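Long-range contact in phosphoribosylformylglycinamidine synthase 2 (Thermus thermophilus, PDB 3VIU), which belongs to the PurM-like AIR synthase-related family and binds adenosine-5'-diphosphate and a magnesium ion: residues 601-614 with 669-682. Sequence-based numbering, arbitrary orientation.
Sequences AVQEAIRDLIQRGL and RLQEATLLLEERGL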
# COMPACT_ATOMS: atom_id res chain seq x y z
N ALA A 601 11.48 -14.25 15.44
CA ALA A 601 12.27 -14.13 16.65
C ALA A 601 13.07 -12.83 16.67
O ALA A 601 13.22 -12.20 17.72
CB ALA A 601 13.19 -15.34 16.79
N VAL A 602 13.59 -12.43 15.52
CA VAL A 602 14.37 -11.19 15.43
C VAL A 602 13.46 -9.98 15.66
O VAL A 602 13.85 -9.04 16.36
CB VAL A 602 15.07 -11.05 14.05
CG1 VAL A 602 15.69 -9.67 13.92
CG2 VAL A 602 16.16 -12.11 13.90
N GLN A 603 12.27 -10.00 15.07
CA GLN A 603 11.32 -8.90 15.21
C GLN A 603 10.90 -8.72 16.67
O GLN A 603 10.74 -7.59 17.15
CB GLN A 603 10.08 -9.12 14.34
CG GLN A 603 10.35 -9.20 12.84
CD GLN A 603 9.16 -8.78 11.98
OE1 GLN A 603 9.19 -8.93 10.77
NE2 GLN A 603 8.12 -8.26 12.61
N GLU A 604 10.72 -9.82 17.38
CA GLU A 604 10.33 -9.75 18.77
C GLU A 604 11.53 -9.37 19.62
O GLU A 604 11.38 -8.71 20.65
CB GLU A 604 9.74 -11.08 19.24
CG GLU A 604 8.38 -11.34 18.62
CD GLU A 604 7.88 -12.75 18.86
OE1 GLU A 604 6.81 -13.11 18.31
OE2 GLU A 604 8.55 -13.50 19.61
N ALA A 605 12.71 -9.79 19.20
CA ALA A 605 13.91 -9.45 19.95
C ALA A 605 14.15 -7.95 19.87
O ALA A 605 14.46 -7.31 20.88
CB ALA A 605 15.11 -10.20 19.40
N ILE A 606 13.99 -7.37 18.68
CA ILE A 606 14.22 -5.94 18.54
C ILE A 606 13.16 -5.10 19.25
O ILE A 606 13.47 -4.05 19.82
CB ILE A 606 14.36 -5.51 17.05
CG1 ILE A 606 14.90 -4.08 16.97
CG2 ILE A 606 13.01 -5.57 16.33
CD1 ILE A 606 16.11 -3.84 17.83
N ARG A 607 11.91 -5.55 19.22
CA ARG A 607 10.87 -4.80 19.91
C ARG A 607 11.11 -4.84 21.43
O ARG A 607 10.98 -3.82 22.11
CB ARG A 607 9.46 -5.34 19.59
CG ARG A 607 9.05 -5.16 18.12
CD ARG A 607 7.54 -5.30 17.92
NE ARG A 607 7.02 -6.60 18.36
CZ ARG A 607 6.94 -7.69 17.60
NH1 ARG A 607 7.35 -7.66 16.33
NH2 ARG A 607 6.47 -8.82 18.11
N ASP A 608 11.48 -6.01 21.95
CA ASP A 608 11.75 -6.14 23.38
C ASP A 608 12.87 -5.21 23.79
O ASP A 608 12.76 -4.45 24.76
CB ASP A 608 12.17 -7.57 23.74
CG ASP A 608 11.00 -8.52 23.76
OD1 ASP A 608 9.85 -8.05 23.95
OD2 ASP A 608 11.22 -9.74 23.60
N LEU A 609 13.96 -5.28 23.03
CA LEU A 609 15.14 -4.47 23.24
C LEU A 609 14.77 -2.99 23.36
O LEU A 609 15.27 -2.28 24.23
CB LEU A 609 16.10 -4.69 22.07
CG LEU A 609 17.54 -5.16 22.31
CD1 LEU A 609 17.65 -6.07 23.51
CD2 LEU A 609 18.02 -5.85 21.05
N ILE A 610 13.88 -2.53 22.49
CA ILE A 610 13.46 -1.13 22.48
C ILE A 610 12.47 -0.78 23.59
O ILE A 610 12.57 0.29 24.21
CB ILE A 610 12.85 -0.77 21.10
CG1 ILE A 610 13.02 0.72 20.81
CG2 ILE A 610 11.38 -1.12 21.07
CD1 ILE A 610 12.12 1.62 21.62
N GLN A 611 11.51 -1.66 23.86
CA GLN A 611 10.51 -1.40 24.89
C GLN A 611 11.16 -1.37 26.28
O GLN A 611 10.71 -0.65 27.16
CB GLN A 611 9.41 -2.46 24.85
CG GLN A 611 8.74 -2.58 23.47
CD GLN A 611 7.67 -3.66 23.41
OE1 GLN A 611 7.89 -4.79 23.87
NE2 GLN A 611 6.53 -3.33 22.83
N ARG A 612 12.21 -2.16 26.46
CA ARG A 612 12.90 -2.19 27.74
C ARG A 612 13.88 -1.03 27.85
O ARG A 612 14.62 -0.94 28.82
CB ARG A 612 13.68 -3.49 27.91
CG ARG A 612 12.82 -4.73 27.94
CD ARG A 612 13.72 -5.94 28.08
NE ARG A 612 12.96 -7.19 28.10
CZ ARG A 612 13.52 -8.38 28.24
NH1 ARG A 612 14.84 -8.49 28.38
NH2 ARG A 612 12.77 -9.48 28.24
N GLY A 613 13.89 -0.17 26.83
CA GLY A 613 14.77 0.98 26.83
C GLY A 613 16.26 0.69 26.65
O GLY A 613 17.10 1.53 26.95
N LEU A 614 16.59 -0.51 26.17
CA LEU A 614 17.99 -0.87 25.95
C LEU A 614 18.57 -0.20 24.72
O LEU A 614 19.78 0.02 24.63
CB LEU A 614 18.13 -2.39 25.81
CG LEU A 614 17.98 -3.22 27.08
CD1 LEU A 614 17.83 -4.69 26.72
CD2 LEU A 614 19.20 -3.00 27.97
N ARG A 669 25.23 -0.92 29.09
CA ARG A 669 24.02 -1.72 28.93
C ARG A 669 24.25 -2.90 27.99
O ARG A 669 23.35 -3.71 27.77
CB ARG A 669 22.89 -0.84 28.39
CG ARG A 669 22.54 0.30 29.31
CD ARG A 669 21.62 -0.17 30.41
NE ARG A 669 20.24 0.22 30.14
CZ ARG A 669 19.18 -0.39 30.65
NH1 ARG A 669 19.34 -1.42 31.47
NH2 ARG A 669 17.96 0.04 30.36
N LEU A 670 25.46 -2.98 27.46
CA LEU A 670 25.84 -4.03 26.52
C LEU A 670 25.54 -5.45 26.98
O LEU A 670 24.99 -6.25 26.21
CB LEU A 670 27.33 -3.90 26.20
CG LEU A 670 27.89 -4.91 25.20
CD1 LEU A 670 27.08 -4.87 23.89
CD2 LEU A 670 29.36 -4.60 24.94
N GLN A 671 25.88 -5.77 28.22
CA GLN A 671 25.66 -7.12 28.74
C GLN A 671 24.20 -7.56 28.80
O GLN A 671 23.89 -8.71 28.50
CB GLN A 671 26.28 -7.27 30.14
CG GLN A 671 26.25 -8.72 30.61
CD GLN A 671 26.60 -8.88 32.08
OE1 GLN A 671 26.86 -9.99 32.55
NE2 GLN A 671 26.61 -7.77 32.82
N GLU A 672 23.31 -6.65 29.20
CA GLU A 672 21.88 -6.98 29.28
C GLU A 672 21.30 -7.24 27.90
O GLU A 672 20.41 -8.08 27.74
CB GLU A 672 21.09 -5.83 29.91
CG GLU A 672 21.50 -5.43 31.30
CD GLU A 672 20.84 -4.13 31.69
OE1 GLU A 672 19.59 -4.09 31.78
OE2 GLU A 672 21.57 -3.14 31.90
N ALA A 673 21.79 -6.50 26.91
CA ALA A 673 21.32 -6.65 25.55
C ALA A 673 21.81 -7.97 25.00
O ALA A 673 21.03 -8.74 24.43
CB ALA A 673 21.82 -5.49 24.69
N THR A 674 23.09 -8.24 25.18
CA THR A 674 23.66 -9.48 24.68
C THR A 674 23.08 -10.69 25.41
O THR A 674 22.98 -11.78 24.86
CB THR A 674 25.20 -9.48 24.81
OG1 THR A 674 25.56 -9.30 26.19
CG2 THR A 674 25.80 -8.36 23.97
N LEU A 675 22.69 -10.49 26.66
CA LEU A 675 22.11 -11.57 27.43
C LEU A 675 20.75 -11.89 26.82
O LEU A 675 20.38 -13.06 26.67
CB LEU A 675 21.97 -11.12 28.89
CG LEU A 675 21.85 -12.18 30.00
CD1 LEU A 675 20.48 -12.85 29.94
CD2 LEU A 675 22.97 -13.21 29.84
N LEU A 676 20.01 -10.85 26.44
CA LEU A 676 18.69 -11.02 25.84
C LEU A 676 18.76 -11.78 24.51
O LEU A 676 18.03 -12.75 24.31
CB LEU A 676 18.03 -9.65 25.65
CG LEU A 676 16.65 -9.53 24.99
CD1 LEU A 676 16.01 -8.20 25.36
CD2 LEU A 676 16.77 -9.66 23.47
N LEU A 677 19.64 -11.35 23.62
CA LEU A 677 19.77 -12.01 22.33
C LEU A 677 20.14 -13.48 22.50
O LEU A 677 19.62 -14.35 21.80
CB LEU A 677 20.81 -11.31 21.47
CG LEU A 677 20.48 -9.86 21.12
CD1 LEU A 677 21.64 -9.25 20.36
CD2 LEU A 677 19.20 -9.80 20.31
N GLU A 678 21.03 -13.76 23.45
CA GLU A 678 21.46 -15.13 23.71
C GLU A 678 20.31 -16.01 24.19
O GLU A 678 20.18 -17.15 23.76
CB GLU A 678 22.59 -15.14 24.73
CG GLU A 678 23.96 -15.20 24.11
CD GLU A 678 25.01 -14.53 24.96
OE1 GLU A 678 24.91 -14.63 26.20
OE2 GLU A 678 25.93 -13.92 24.39
N GLU A 679 19.48 -15.48 25.08
CA GLU A 679 18.35 -16.24 25.61
C GLU A 679 17.33 -16.52 24.51
O GLU A 679 16.42 -17.32 24.69
CB GLU A 679 17.67 -15.48 26.76
CG GLU A 679 18.61 -15.17 27.91
CD GLU A 679 17.90 -14.57 29.11
OE1 GLU A 679 17.17 -13.57 28.94
OE2 GLU A 679 18.09 -15.10 30.23
N ARG A 680 17.49 -15.85 23.37
CA ARG A 680 16.60 -16.04 22.23
C ARG A 680 17.27 -16.91 21.17
O ARG A 680 16.71 -17.11 20.09
CB ARG A 680 16.24 -14.69 21.61
CG ARG A 680 15.55 -13.72 22.54
CD ARG A 680 14.25 -14.28 23.07
NE ARG A 680 13.63 -13.38 24.03
CZ ARG A 680 13.12 -12.18 23.72
NH1 ARG A 680 13.15 -11.75 22.47
NH2 ARG A 680 12.59 -11.43 24.67
N GLY A 681 18.46 -17.42 21.48
CA GLY A 681 19.20 -18.26 20.56
C GLY A 681 19.48 -17.56 19.23
O GLY A 681 19.54 -18.21 18.18
N LEU A 682 19.65 -16.25 19.27
CA LEU A 682 19.90 -15.47 18.06
C LEU A 682 21.36 -15.15 17.80
O LEU A 682 22.08 -14.68 18.68
CB LEU A 682 19.10 -14.16 18.12
CG LEU A 682 17.57 -14.23 18.12
CD1 LEU A 682 16.98 -12.83 18.05
CD2 LEU A 682 17.10 -15.06 16.93
O HOH W 1 12.95 -13.45 20.39
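Arg-680 turns at chi2 (-61°) and carries its guanidinium back to helix 601-611, where Asp-608, with CG beside its backbone N, holds out OD2. The two helices run nearly antiparallel, at 153°, and pack on one sheet in the second of the chain's two C-terminal AIR synthase-related domains. Strand 661-665 lies under both: Leu-609 touches Phe-663 and Ala-673 touches Val-665. In the salt bridge, OD2 meets the edge of the Arg-680 guanidinium, and the carboxylate plane is turned 78° from it. The bond from NH2 to OD2 is modelled implausibly short, so its exact length is doubtful; the one from NH1 to OD2 is weak. Between the helices, Leu-676 CD1 meets Leu-609 CD1. Leu-676 CD1 also lies over one face of the Arg-612 guanidinium, 3.3 Å from Arg-612 NH1. At one end, Leu-682 CD1 packs on Ala-605 CB at 3.5 Å. At the other, Leu-614 CD2 sits over the centre of the Arg-669 guanidinium, 3.7 Å from CZ. Glu-672 holds this arginine by a salt bridge, with OE2 2.8 Å from Arg-669 NH1. A water also bridges the segments: it accepts from Arg-680 NH1 at 2.7 Å and donates to Ala-601 O at 3.0 Å.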